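Local structure of UDP-N-Acetylglucosamine 2-Epimerase (Thermus thermophilus, 1V4V) at residues Gln82-Leu87 with Ala108-Leu113; Leu125-Leu130 with Pro135-Arg140; Asp216-Leu221 with Phe248-Gly253; Gly284-Gly289 with Gly312-Ala317. The protein probably interconverts UDP-N-acetylglucosamine and UDP-N-acetylmannosamine by inverting the configuration at C2 of the sugar. All blocks are in the same frame, centred on the assembly; numbering follows the deposited sequence.

Contact 1. Residues Gln82-Leu87 with Ala108-Leu113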
loop_
_atom_site.group_PDB
_atom_site.type_symbol
_atom_site.label_atom_id
_atom_site.label_comp_id
_atom_site.label_asym_id
_atom_site.label_seq_id
_atom_site.Cartn_x
_atom_site.Cartn_y
_atom_site.Cartn_z
ATOM N N GLN A 82 8.120 -1.357 16.897
ATOM C CA GLN A 82 9.560 -1.296 17.079
ATOM C C GLN A 82 10.268 -0.718 15.859
ATOM O O GLN A 82 11.344 -0.148 15.987
ATOM C CB GLN A 82 10.119 -2.678 17.422
ATOM C CG GLN A 82 9.990 -3.718 16.334
ATOM C CD GLN A 82 10.668 -5.016 16.720
ATOM O OE1 GLN A 82 11.810 -5.017 17.192
ATOM N NE2 GLN A 82 9.975 -6.129 16.522
ATOM N N ALA A 83 9.668 -0.864 14.678
ATOM C CA ALA A 83 10.272 -0.310 13.465
ATOM C C ALA A 83 10.138 1.211 13.498
ATOM O O ALA A 83 11.082 1.936 13.176
ATOM C CB ALA A 83 9.587 -0.866 12.216
ATOM N N ALA A 84 8.959 1.693 13.882
ATOM C CA ALA A 84 8.715 3.130 13.962
ATOM C C ALA A 84 9.682 3.773 14.953
ATOM O O ALA A 84 10.246 4.833 14.684
ATOM C CB ALA A 84 7.279 3.396 14.405
ATOM N N ARG A 85 9.855 3.124 16.101
ATOM C CA ARG A 85 10.748 3.635 17.139
ATOM C C ARG A 85 12.200 3.628 16.680
ATOM O O ARG A 85 12.940 4.585 16.919
ATOM C CB ARG A 85 10.607 2.811 18.424
ATOM C CG ARG A 85 11.489 3.313 19.568
ATOM C CD ARG A 85 11.098 2.725 20.919
ATOM N NE ARG A 85 11.070 1.266 20.915
ATOM C CZ ARG A 85 9.977 0.538 20.702
ATOM N NH1 ARG A 85 8.812 1.129 20.477
ATOM N NH2 ARG A 85 10.049 -0.784 20.710
ATOM N N ALA A 86 12.608 2.548 16.019
ATOM C CA ALA A 86 13.977 2.434 15.530
ATOM C C ALA A 86 14.299 3.514 14.500
ATOM O O ALA A 86 15.375 4.111 14.538
ATOM C CB ALA A 86 14.214 1.039 14.925
ATOM N N LEU A 87 13.374 3.775 13.581
ATOM C CA LEU A 87 13.621 4.778 12.554
ATOM C C LEU A 87 13.690 6.184 13.139
ATOM O O LEU A 87 14.465 7.022 12.676
ATOM C CB LEU A 87 12.536 4.713 11.472
ATOM C CG LEU A 87 12.503 3.382 10.706
ATOM C CD1 LEU A 87 11.345 3.387 9.719
ATOM C CD2 LEU A 87 13.838 3.171 9.975
ATOM N N ALA A 108 7.818 0.167 5.916
ATOM C CA ALA A 108 7.454 1.324 5.109
ATOM C C ALA A 108 6.288 2.079 5.753
ATOM O O ALA A 108 6.252 3.315 5.742
ATOM C CB ALA A 108 7.070 0.887 3.699
ATOM N N TRP A 109 5.337 1.341 6.317
ATOM C CA TRP A 109 4.192 1.990 6.952
ATOM C C TRP A 109 4.644 2.702 8.234
ATOM O O TRP A 109 4.169 3.794 8.550
ATOM C CB TRP A 109 3.097 0.960 7.251
ATOM C CG TRP A 109 1.766 1.565 7.633
ATOM C CD1 TRP A 109 1.308 2.815 7.322
ATOM C CD2 TRP A 109 0.718 0.928 8.371
ATOM N NE1 TRP A 109 0.040 2.995 7.822
ATOM C CE2 TRP A 109 -0.346 1.853 8.470
ATOM C CE3 TRP A 109 0.573 -0.335 8.958
ATOM C CZ2 TRP A 109 -1.541 1.553 9.134
ATOM C CZ3 TRP A 109 -0.616 -0.632 9.618
ATOM C CH2 TRP A 109 -1.656 0.309 9.698
ATOM N N ALA A 110 5.573 2.083 8.958
ATOM C CA ALA A 110 6.101 2.670 10.186
ATOM C C ALA A 110 6.778 3.995 9.841
ATOM O O ALA A 110 6.585 4.997 10.528
ATOM C CB ALA A 110 7.102 1.721 10.830
ATOM N N ALA A 111 7.570 3.995 8.770
ATOM C CA ALA A 111 8.262 5.197 8.328
ATOM C C ALA A 111 7.243 6.267 7.968
ATOM O O ALA A 111 7.363 7.425 8.381
ATOM C CB ALA A 111 9.139 4.884 7.120
ATOM N N PHE A 112 6.234 5.882 7.195
ATOM C CA PHE A 112 5.203 6.830 6.796
ATOM C C PHE A 112 4.506 7.438 8.021
ATOM O O PHE A 112 4.280 8.645 8.077
ATOM C CB PHE A 112 4.155 6.148 5.912
ATOM C CG PHE A 112 3.064 7.075 5.463
ATOM C CD1 PHE A 112 3.277 7.962 4.414
ATOM C CD2 PHE A 112 1.846 7.108 6.133
ATOM C CE1 PHE A 112 2.293 8.875 4.040
ATOM C CE2 PHE A 112 0.856 8.019 5.766
ATOM C CZ PHE A 112 1.085 8.902 4.717
ATOM N N LEU A 113 4.164 6.598 8.994
ATOM C CA LEU A 113 3.483 7.077 10.197
ATOM C C LEU A 113 4.349 8.026 11.025
ATOM O O LEU A 113 3.831 8.852 11.779
ATOM C CB LEU A 113 3.027 5.895 11.058
ATOM C CG LEU A 113 1.893 5.051 10.450
ATOM C CD1 LEU A 113 1.580 3.886 11.365
ATOM C CD2 LEU A 113 0.650 5.916 10.240
#

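Contact 2. Residues Leu125-Leu130 with Pro135-Arg140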
loop_
_atom_site.group_PDB
_atom_site.type_symbol
_atom_site.label_atom_id
_atom_site.label_comp_id
_atom_site.label_asym_id
_atom_site.label_seq_id
_atom_site.Cartn_x
_atom_site.Cartn_y
_atom_site.Cartn_z
ATOM N N LEU A 125 7.164 -4.538 -10.177
ATOM C CA LEU A 125 6.824 -5.862 -10.687
ATOM C C LEU A 125 5.453 -6.265 -10.151
ATOM O O LEU A 125 5.184 -6.135 -8.959
ATOM C CB LEU A 125 7.891 -6.877 -10.277
ATOM C CG LEU A 125 9.309 -6.502 -10.728
ATOM C CD1 LEU A 125 10.275 -7.632 -10.383
ATOM C CD2 LEU A 125 9.323 -6.231 -12.227
ATOM N N ARG A 126 4.586 -6.747 -11.039
ATOM C CA ARG A 126 3.234 -7.137 -10.647
ATOM C C ARG A 126 2.766 -8.452 -11.264
ATOM O O ARG A 126 3.213 -8.846 -12.345
ATOM C CB ARG A 126 2.245 -6.040 -11.044
ATOM C CG ARG A 126 2.461 -4.702 -10.355
ATOM C CD ARG A 126 1.995 -4.734 -8.905
ATOM N NE ARG A 126 2.101 -3.421 -8.270
ATOM C CZ ARG A 126 3.194 -2.954 -7.678
ATOM N NH1 ARG A 126 4.296 -3.691 -7.628
ATOM N NH2 ARG A 126 3.184 -1.745 -7.128
ATOM N N SER A 127 1.852 -9.118 -10.565
ATOM C CA SER A 127 1.277 -10.372 -11.036
ATOM C C SER A 127 -0.133 -10.060 -11.513
ATOM O O SER A 127 -0.704 -10.787 -12.327
ATOM C CB SER A 127 1.201 -11.391 -9.902
ATOM O OG SER A 127 0.197 -11.030 -8.966
ATOM N N GLY A 128 -0.689 -8.969 -10.993
ATOM C CA GLY A 128 -2.036 -8.570 -11.356
ATOM C C GLY A 128 -3.073 -9.406 -10.630
ATOM O O GLY A 128 -4.262 -9.352 -10.952
ATOM N N ASN A 129 -2.631 -10.174 -9.640
ATOM C CA ASN A 129 -3.543 -11.029 -8.883
ATOM C C ASN A 129 -3.243 -10.989 -7.385
ATOM O O ASN A 129 -2.196 -11.464 -6.950
ATOM C CB ASN A 129 -3.426 -12.473 -9.376
ATOM C CG ASN A 129 -4.522 -13.372 -8.831
ATOM O OD1 ASN A 129 -5.011 -13.173 -7.720
ATOM N ND2 ASN A 129 -4.896 -14.383 -9.609
ATOM N N LEU A 130 -4.168 -10.442 -6.598
ATOM C CA LEU A 130 -3.986 -10.360 -5.147
ATOM C C LEU A 130 -3.949 -11.723 -4.460
ATOM O O LEU A 130 -3.549 -11.821 -3.300
ATOM C CB LEU A 130 -5.094 -9.516 -4.510
ATOM C CG LEU A 130 -5.036 -8.005 -4.734
ATOM C CD1 LEU A 130 -6.283 -7.366 -4.154
ATOM C CD2 LEU A 130 -3.793 -7.426 -4.084
ATOM N N PRO A 135 0.994 -13.162 0.360
ATOM C CA PRO A 135 0.447 -11.800 0.304
ATOM C C PRO A 135 1.369 -10.803 -0.405
ATOM O O PRO A 135 1.162 -9.592 -0.316
ATOM C CB PRO A 135 0.283 -11.459 1.775
ATOM C CG PRO A 135 1.545 -12.038 2.352
ATOM C CD PRO A 135 1.649 -13.401 1.662
ATOM N N GLU A 136 2.370 -11.310 -1.118
ATOM C CA GLU A 136 3.348 -10.461 -1.801
ATOM C C GLU A 136 2.829 -9.405 -2.768
ATOM O O GLU A 136 3.320 -8.278 -2.765
ATOM C CB GLU A 136 4.392 -11.329 -2.517
ATOM C CG GLU A 136 5.349 -12.056 -1.581
ATOM C CD GLU A 136 4.802 -13.375 -1.061
ATOM O OE1 GLU A 136 5.519 -14.041 -0.286
ATOM O OE2 GLU A 136 3.667 -13.751 -1.425
ATOM N N GLU A 137 1.865 -9.761 -3.613
ATOM C CA GLU A 137 1.319 -8.786 -4.555
ATOM C C GLU A 137 0.691 -7.638 -3.762
ATOM O O GLU A 137 0.881 -6.462 -4.086
ATOM C CB GLU A 137 0.261 -9.431 -5.460
ATOM C CG GLU A 137 -0.466 -8.433 -6.370
ATOM C CD GLU A 137 0.332 -8.028 -7.601
ATOM O OE1 GLU A 137 1.574 -8.184 -7.614
ATOM O OE2 GLU A 137 -0.297 -7.530 -8.564
ATOM N N ALA A 138 -0.061 -7.981 -2.718
ATOM C CA ALA A 138 -0.688 -6.956 -1.890
ATOM C C ALA A 138 0.400 -6.160 -1.181
ATOM O O ALA A 138 0.352 -4.933 -1.136
ATOM C CB ALA A 138 -1.622 -7.593 -0.860
ATOM N N ASN A 139 1.392 -6.855 -0.633
ATOM C CA ASN A 139 2.466 -6.162 0.074
ATOM C C ASN A 139 3.124 -5.071 -0.761
ATOM O O ASN A 139 3.314 -3.939 -0.285
ATOM C CB ASN A 139 3.560 -7.139 0.531
ATOM C CG ASN A 139 3.111 -8.054 1.656
ATOM O OD1 ASN A 139 2.143 -7.771 2.361
ATOM N ND2 ASN A 139 3.835 -9.156 1.840
ATOM N N ARG A 140 3.477 -5.394 -2.003
ATOM C CA ARG A 140 4.143 -4.402 -2.834
ATOM C C ARG A 140 3.238 -3.265 -3.263
ATOM O O ARG A 140 3.680 -2.122 -3.342
ATOM C CB ARG A 140 4.824 -5.065 -4.042
ATOM C CG ARG A 140 3.986 -6.040 -4.830
ATOM C CD ARG A 140 4.913 -6.969 -5.612
ATOM N NE ARG A 140 4.185 -7.900 -6.462
ATOM C CZ ARG A 140 4.722 -8.986 -7.009
ATOM N NH1 ARG A 140 3.984 -9.778 -7.773
ATOM N NH2 ARG A 140 5.995 -9.289 -6.779
HETATM O O HOH W 1 -1.163 -10.783 -2.498
#

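Contact 3. Residues Asp216-Leu221 with Phe248-Gly253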
loop_
_atom_site.group_PDB
_atom_site.type_symbol
_atom_site.label_atom_id
_atom_site.label_comp_id
_atom_site.label_asym_id
_atom_site.label_seq_id
_atom_site.Cartn_x
_atom_site.Cartn_y
_atom_site.Cartn_z
ATOM N N ASP A 216 26.019 -37.772 -19.828
ATOM C CA ASP A 216 26.207 -37.518 -21.259
ATOM C C ASP A 216 26.810 -36.124 -21.480
ATOM O O ASP A 216 27.708 -35.953 -22.304
ATOM C CB ASP A 216 24.869 -37.615 -22.022
ATOM C CG ASP A 216 24.385 -39.046 -22.202
ATOM O OD1 ASP A 216 25.137 -39.991 -21.883
ATOM O OD2 ASP A 216 23.243 -39.229 -22.677
ATOM N N LEU A 217 26.312 -35.129 -20.750
ATOM C CA LEU A 217 26.824 -33.767 -20.896
ATOM C C LEU A 217 28.258 -33.664 -20.373
ATOM O O LEU A 217 29.080 -32.944 -20.933
ATOM C CB LEU A 217 25.917 -32.772 -20.167
ATOM C CG LEU A 217 24.523 -32.605 -20.781
ATOM C CD1 LEU A 217 23.651 -31.745 -19.888
ATOM C CD2 LEU A 217 24.654 -31.984 -22.172
ATOM N N ALA A 218 28.560 -34.391 -19.300
ATOM C CA ALA A 218 29.914 -34.369 -18.756
ATOM C C ALA A 218 30.887 -34.924 -19.788
ATOM O O ALA A 218 31.989 -34.400 -19.954
ATOM C CB ALA A 218 29.984 -35.191 -17.466
ATOM N N GLN A 219 30.484 -35.986 -20.483
ATOM C CA GLN A 219 31.341 -36.585 -21.503
ATOM C C GLN A 219 31.613 -35.577 -22.612
ATOM O O GLN A 219 32.716 -35.518 -23.149
ATOM C CB GLN A 219 30.691 -37.836 -22.106
ATOM C CG GLN A 219 30.568 -39.022 -21.157
ATOM C CD GLN A 219 31.895 -39.721 -20.894
ATOM O OE1 GLN A 219 32.921 -39.400 -21.504
ATOM N NE2 GLN A 219 31.876 -40.693 -19.984
ATOM N N ALA A 220 30.601 -34.789 -22.960
ATOM C CA ALA A 220 30.764 -33.788 -24.005
ATOM C C ALA A 220 31.771 -32.739 -23.532
ATOM O O ALA A 220 32.630 -32.293 -24.298
ATOM C CB ALA A 220 29.416 -33.123 -24.324
ATOM N N LEU A 221 31.669 -32.349 -22.266
ATOM C CA LEU A 221 32.583 -31.350 -21.721
ATOM C C LEU A 221 33.999 -31.924 -21.627
ATOM O O LEU A 221 34.984 -31.195 -21.754
ATOM C CB LEU A 221 32.097 -30.876 -20.348
ATOM C CG LEU A 221 30.769 -30.108 -20.366
ATOM C CD1 LEU A 221 30.424 -29.653 -18.964
ATOM C CD2 LEU A 221 30.868 -28.909 -21.300
ATOM N N PHE A 248 31.427 -37.058 -11.459
ATOM C CA PHE A 248 32.735 -37.483 -10.960
ATOM C C PHE A 248 33.419 -38.578 -11.781
ATOM O O PHE A 248 34.581 -38.438 -12.160
ATOM C CB PHE A 248 32.613 -37.919 -9.493
ATOM C CG PHE A 248 32.812 -36.801 -8.510
ATOM C CD1 PHE A 248 32.324 -35.527 -8.770
ATOM C CD2 PHE A 248 33.483 -37.026 -7.312
ATOM C CE1 PHE A 248 32.502 -34.491 -7.855
ATOM C CE2 PHE A 248 33.666 -35.996 -6.390
ATOM C CZ PHE A 248 33.175 -34.728 -6.661
ATOM N N PRO A 249 32.715 -39.685 -12.073
ATOM C CA PRO A 249 33.357 -40.746 -12.857
ATOM C C PRO A 249 33.848 -40.315 -14.241
ATOM O O PRO A 249 34.775 -40.911 -14.800
ATOM C CB PRO A 249 32.276 -41.828 -12.921
ATOM C CG PRO A 249 31.005 -41.049 -12.816
ATOM C CD PRO A 249 31.330 -40.050 -11.736
ATOM N N VAL A 250 33.235 -39.272 -14.788
ATOM C CA VAL A 250 33.617 -38.784 -16.104
ATOM C C VAL A 250 34.715 -37.723 -16.065
ATOM O O VAL A 250 35.675 -37.792 -16.832
ATOM C CB VAL A 250 32.404 -38.171 -16.848
ATOM C CG1 VAL A 250 32.855 -37.586 -18.178
ATOM C CG2 VAL A 250 31.323 -39.230 -17.061
ATOM N N LEU A 251 34.579 -36.757 -15.165
ATOM C CA LEU A 251 35.532 -35.657 -15.099
ATOM C C LEU A 251 36.705 -35.779 -14.135
ATOM O O LEU A 251 37.659 -35.016 -14.242
ATOM C CB LEU A 251 34.779 -34.346 -14.847
ATOM C CG LEU A 251 33.771 -33.991 -15.954
ATOM C CD1 LEU A 251 33.024 -32.707 -15.582
ATOM C CD2 LEU A 251 34.491 -33.823 -17.283
ATOM N N LYS A 252 36.639 -36.713 -13.187
ATOM C CA LYS A 252 37.762 -36.908 -12.270
ATOM C C LYS A 252 38.872 -37.529 -13.099
ATOM O O LYS A 252 38.633 -38.470 -13.854
ATOM C CB LYS A 252 37.402 -37.873 -11.135
ATOM C CG LYS A 252 36.621 -37.253 -10.001
ATOM C CD LYS A 252 37.459 -36.276 -9.205
ATOM C CE LYS A 252 36.647 -35.687 -8.061
ATOM N NZ LYS A 252 37.417 -34.716 -7.239
ATOM N N GLY A 253 40.082 -37.012 -12.967
ATOM C CA GLY A 253 41.176 -37.570 -13.730
ATOM C C GLY A 253 41.398 -36.860 -15.050
ATOM O O GLY A 253 42.349 -37.177 -15.764
#

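Contact 4. Residues Gly284-Gly289 with Gly312-Ala317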
loop_
_atom_site.group_PDB
_atom_site.type_symbol
_atom_site.label_atom_id
_atom_site.label_comp_id
_atom_site.label_asym_id
_atom_site.label_seq_id
_atom_site.Cartn_x
_atom_site.Cartn_y
_atom_site.Cartn_z
ATOM N N GLY A 284 20.033 -18.095 -13.260
ATOM C CA GLY A 284 20.649 -17.156 -12.339
ATOM C C GLY A 284 22.115 -16.908 -12.648
ATOM O O GLY A 284 22.578 -15.765 -12.667
ATOM N N LEU A 285 22.855 -17.981 -12.895
ATOM C CA LEU A 285 24.272 -17.843 -13.203
ATOM C C LEU A 285 24.483 -17.192 -14.563
ATOM O O LEU A 285 25.450 -16.459 -14.767
ATOM C CB LEU A 285 24.958 -19.207 -13.141
ATOM C CG LEU A 285 25.177 -19.674 -11.700
ATOM C CD1 LEU A 285 25.797 -21.048 -11.684
ATOM C CD2 LEU A 285 26.085 -18.686 -10.981
ATOM N N GLN A 286 23.574 -17.447 -15.495
ATOM C CA GLN A 286 23.690 -16.848 -16.816
ATOM C C GLN A 286 23.601 -15.335 -16.661
ATOM O O GLN A 286 24.347 -14.587 -17.288
ATOM C CB GLN A 286 22.575 -17.373 -17.730
ATOM C CG GLN A 286 22.456 -16.649 -19.064
ATOM C CD GLN A 286 21.439 -15.526 -19.019
ATOM O OE1 GLN A 286 20.277 -15.745 -18.673
ATOM N NE2 GLN A 286 21.866 -14.318 -19.375
ATOM N N GLU A 287 22.693 -14.879 -15.805
ATOM C CA GLU A 287 22.545 -13.452 -15.585
ATOM C C GLU A 287 23.758 -12.872 -14.875
ATOM O O GLU A 287 24.132 -11.727 -15.112
ATOM C CB GLU A 287 21.268 -13.165 -14.793
ATOM C CG GLU A 287 20.016 -13.400 -15.617
ATOM C CD GLU A 287 18.763 -12.891 -14.940
ATOM O OE1 GLU A 287 18.767 -11.726 -14.481
ATOM O OE2 GLU A 287 17.775 -13.650 -14.879
ATOM N N GLU A 288 24.372 -13.658 -13.998
ATOM C CA GLU A 288 25.561 -13.186 -13.301
ATOM C C GLU A 288 26.701 -13.018 -14.299
ATOM O O GLU A 288 27.455 -12.051 -14.240
ATOM C CB GLU A 288 25.976 -14.170 -12.211
ATOM C CG GLU A 288 25.150 -14.077 -10.945
ATOM C CD GLU A 288 25.780 -14.843 -9.804
ATOM O OE1 GLU A 288 26.980 -14.613 -9.538
ATOM O OE2 GLU A 288 25.083 -15.666 -9.173
ATOM N N GLY A 289 26.828 -13.966 -15.219
ATOM C CA GLY A 289 27.881 -13.860 -16.213
ATOM C C GLY A 289 27.711 -12.575 -16.999
ATOM O O GLY A 289 28.673 -11.843 -17.236
ATOM N N GLY A 312 21.992 -10.912 -27.030
ATOM C CA GLY A 312 23.226 -11.503 -27.527
ATOM C C GLY A 312 24.280 -11.705 -26.452
ATOM O O GLY A 312 25.480 -11.683 -26.734
ATOM N N ILE A 313 23.837 -11.910 -25.217
ATOM C CA ILE A 313 24.750 -12.105 -24.099
ATOM C C ILE A 313 24.968 -13.589 -23.812
ATOM O O ILE A 313 25.839 -13.963 -23.023
ATOM C CB ILE A 313 24.212 -11.418 -22.823
ATOM C CG1 ILE A 313 22.805 -11.929 -22.505
ATOM C CG2 ILE A 313 24.184 -9.906 -23.015
ATOM C CD1 ILE A 313 22.205 -11.337 -21.237
ATOM N N LEU A 314 24.176 -14.436 -24.457
ATOM C CA LEU A 314 24.297 -15.875 -24.259
ATOM C C LEU A 314 24.044 -16.612 -25.561
ATOM O O LEU A 314 23.445 -16.071 -26.491
ATOM C CB LEU A 314 23.294 -16.352 -23.197
ATOM C CG LEU A 314 21.799 -16.269 -23.534
ATOM C CD1 LEU A 314 21.400 -17.440 -24.426
ATOM C CD2 LEU A 314 20.986 -16.308 -22.248
ATOM N N LYS A 315 24.501 -17.856 -25.614
ATOM C CA LYS A 315 24.313 -18.694 -26.787
ATOM C C LYS A 315 23.758 -20.024 -26.297
ATOM O O LYS A 315 24.211 -20.552 -25.281
ATOM C CB LYS A 315 25.654 -18.910 -27.498
ATOM C CG LYS A 315 25.547 -19.577 -28.860
ATOM C CD LYS A 315 26.905 -19.643 -29.550
ATOM C CE LYS A 315 26.756 -19.953 -31.035
ATOM N NZ LYS A 315 26.025 -21.226 -31.274
ATOM N N LEU A 316 22.765 -20.559 -26.997
ATOM C CA LEU A 316 22.192 -21.843 -26.606
ATOM C C LEU A 316 23.003 -22.959 -27.240
ATOM O O LEU A 316 23.380 -22.879 -28.411
ATOM C CB LEU A 316 20.738 -21.948 -27.060
ATOM C CG LEU A 316 19.692 -21.142 -26.285
ATOM C CD1 LEU A 316 18.343 -21.273 -26.979
ATOM C CD2 LEU A 316 19.595 -21.657 -24.850
ATOM N N ALA A 317 23.281 -24.001 -26.464
ATOM C CA ALA A 317 24.053 -25.119 -26.976
ATOM C C ALA A 317 23.201 -26.377 -27.077
ATOM O O ALA A 317 23.634 -27.375 -27.655
ATOM C CB ALA A 317 25.257 -25.379 -26.075
HETATM O O HOH W 2 24.400 -14.119 -20.120
#

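Contact 1. Residues Gln82-Leu87 with Ala108-Leu113
CB of A110 packs against A83 and A84 of helix 72-89. It lies 3.8 Å from CB of A83 and 4.0 Å from CB of A84, and its closest neighbour is not a side chain at all but the backbone N of A84, 3.6 Å from the A110 CB. Three alanines at one spot let the short helical segments approach to 8.3 Å between axes, at a signed crossing angle of -55°, so the grip is tight but brief. About a turn further on, the longer side chain of L87 makes the contact. Its CG stands beside the backbone N (chi1 -63°), and CD1 reaches across to CB of A111 at 3.7 Å; V95 of strand 94-98 touches both L87 and A111, which places this end against the sheet. The other face of helix 72-89 is a different matter. R85 is solvent-exposed and takes no part, while Q82 points away and spends its amide on the N of D64 and the O of R78. P73 of the second subunit packs on A84, so the alanine seam lies close to the dimer interface. Everything that touches between the two segments is apolar or backbone, with neither hydrogen bond nor charge pair between them, which implies that here these neighbouring helices of the Rossmann-like domain are joined by van der Waals fit, alanine on alanine plus one leucine methyl.

Contact 2. Residues Leu125-Leu130 with Pro135-Arg140
E137 reaches out of the first turn of helix 136-146 into the bend at S127 and G128, and the hydrogen bonds between the two segments all end on its carboxylate. N of S127 donates to OE1 of E137 at 3.1 Å and N of G128 to OE2 of E137 at 2.9 Å; both donors come from above the carboxylate plane. S127 OG lies beside the carboxylate, 3.3 Å from E137 CD, without bonding to it; it accepts from N of N129 in an ST turn that shapes the bend, and is also bonded to the carbonyl O of E132.

The ionic part is R140 on E137, side-on, its NE and NH1 each 2.9 Å from E137 OE1 and almost in line with the C-O bond, so that one oxygen collects three donors. R140's remaining NH2 goes to D100. One face of its guanidinium lies under the carbonyl O of L125, while R126 runs past in the opposite direction with its guanidinium nearly parallel, 9° apart. Two like charges so close are probably balanced by acids: E164 and D144 take R126.

Apolar and water contacts finish the far end. L130 lays CD2 on A138, 3.9 Å from its CB, and water 1 links O of L130 to N of A138, a helix N-H near the first turn.

The loop leaving strand 118-121 is thereby fastened to the start of the helix that follows, with helix 155-162 packing on R126 and V145 of the second subunit on L130.

Contact 3. Residues Asp216-Leu221 with Phe248-Gly253
Q219 and V250 make the outer part of this helix pair, and the glutamine is the side chain to follow. Its CB starts off turned from the partner helix, with CG beside the backbone N. The chain then bends at chi2 (-74°), which swings the amide back over V250. CG comes within 4.0 Å of V250 CG1. The next atom, CD, lies 3.6 Å from that same CG1, which sits almost squarely over the flat of the amide. OE1 stays on the methyl's flank, 3.8 Å from V250 CG1. At the tip, NE2 approaches V250 CG2 to 3.3 Å, so both valine methyls lie against one face of the amide.

Helices 214-227 and 241-251 are successive connections in the second Rossmann-like domain of the GT-B fold: the first joins strands 200-203 and 232-236, the second joins 232-236 and 257-260, each a beta-alpha-beta crossover between adjacent parallel strands. They therefore lie side by side on the sheet.

Deeper in, A218 offers only a methyl, and the valine packs on it: V250 CG1 is 3.8 Å from A218 CB. L251 comes in beside it, reaching with CD2 to the carbonyl O of A218 at 3.7 Å. Toward the sheet, F257 of strand 257-260 touches both L251 and L221, and S215, one turn before Q219 on its own helix, also touches V250.

Contact 4. Residues Gly284-Gly289 with Gly312-Ala317
The amide of Q286 lies flat beneath a methyl of L314, and that single overlap organises the contact. Q286 leaves helix 283-291 with chi1 at 170°, which sets CG opposite the backbone N, and its bend at chi2 then carries the amide toward the segment leading into strand 314-316. L314 comes at it at about a right angle, so that one methyl rather than the flank of the leucine does the touching: CD2 stands nearly straight above Q286 CD, 3.4 Å away, with Q286 CG at 3.5 Å and NE2 at 3.6 Å from the same methyl. I313 also crosses the glutamine roughly perpendicularly, but further out, its CD1 3.5 Å from Q286 NE2. The two branched side chains thus share the amide, L314 over its face and I313 past its nitrogen end.

V296 of strand 296-298 and Y348 touch Q286 as well, which puts the amide in a buried spot near the edge strand of the six-stranded parallel sheet. Strand 314-316 is tied to 296-298 by backbone bonds of K315 and A317 with V298 and of K315 with V296.

Water 2 supplies a polar link. NE2 of Q286 donates to it at 2.6 Å, and the carbonyl O atoms of Q286 and I313 compete for its protons with other acceptors nearby. Between helix and strand segment, then, the direct touch is van der Waals packing on an amide, and the polar link is relayed by a water molecule.

How the contacts relate
Following the chain from the N terminus, the four contacts come strictly in series: none nests in or crosses another. Contact 1 closes the first loop, joining helices 72-89 and 102-113 around strand 94-98. Contact 2 closes a much shorter one, between the loop after strand 118-121 and helix 136-146. Both belong to the seven-stranded half and both touch the second subunit. The chain then enters the six-stranded half, where contact 3 pairs two helices either side of strand 232-236 in sequence and contact 4 joins helix 283-291 to the edge strand 314-316. Contacts 1 and 3 are furthest apart, centres about 54 Å, on opposite sides of the chain's centre.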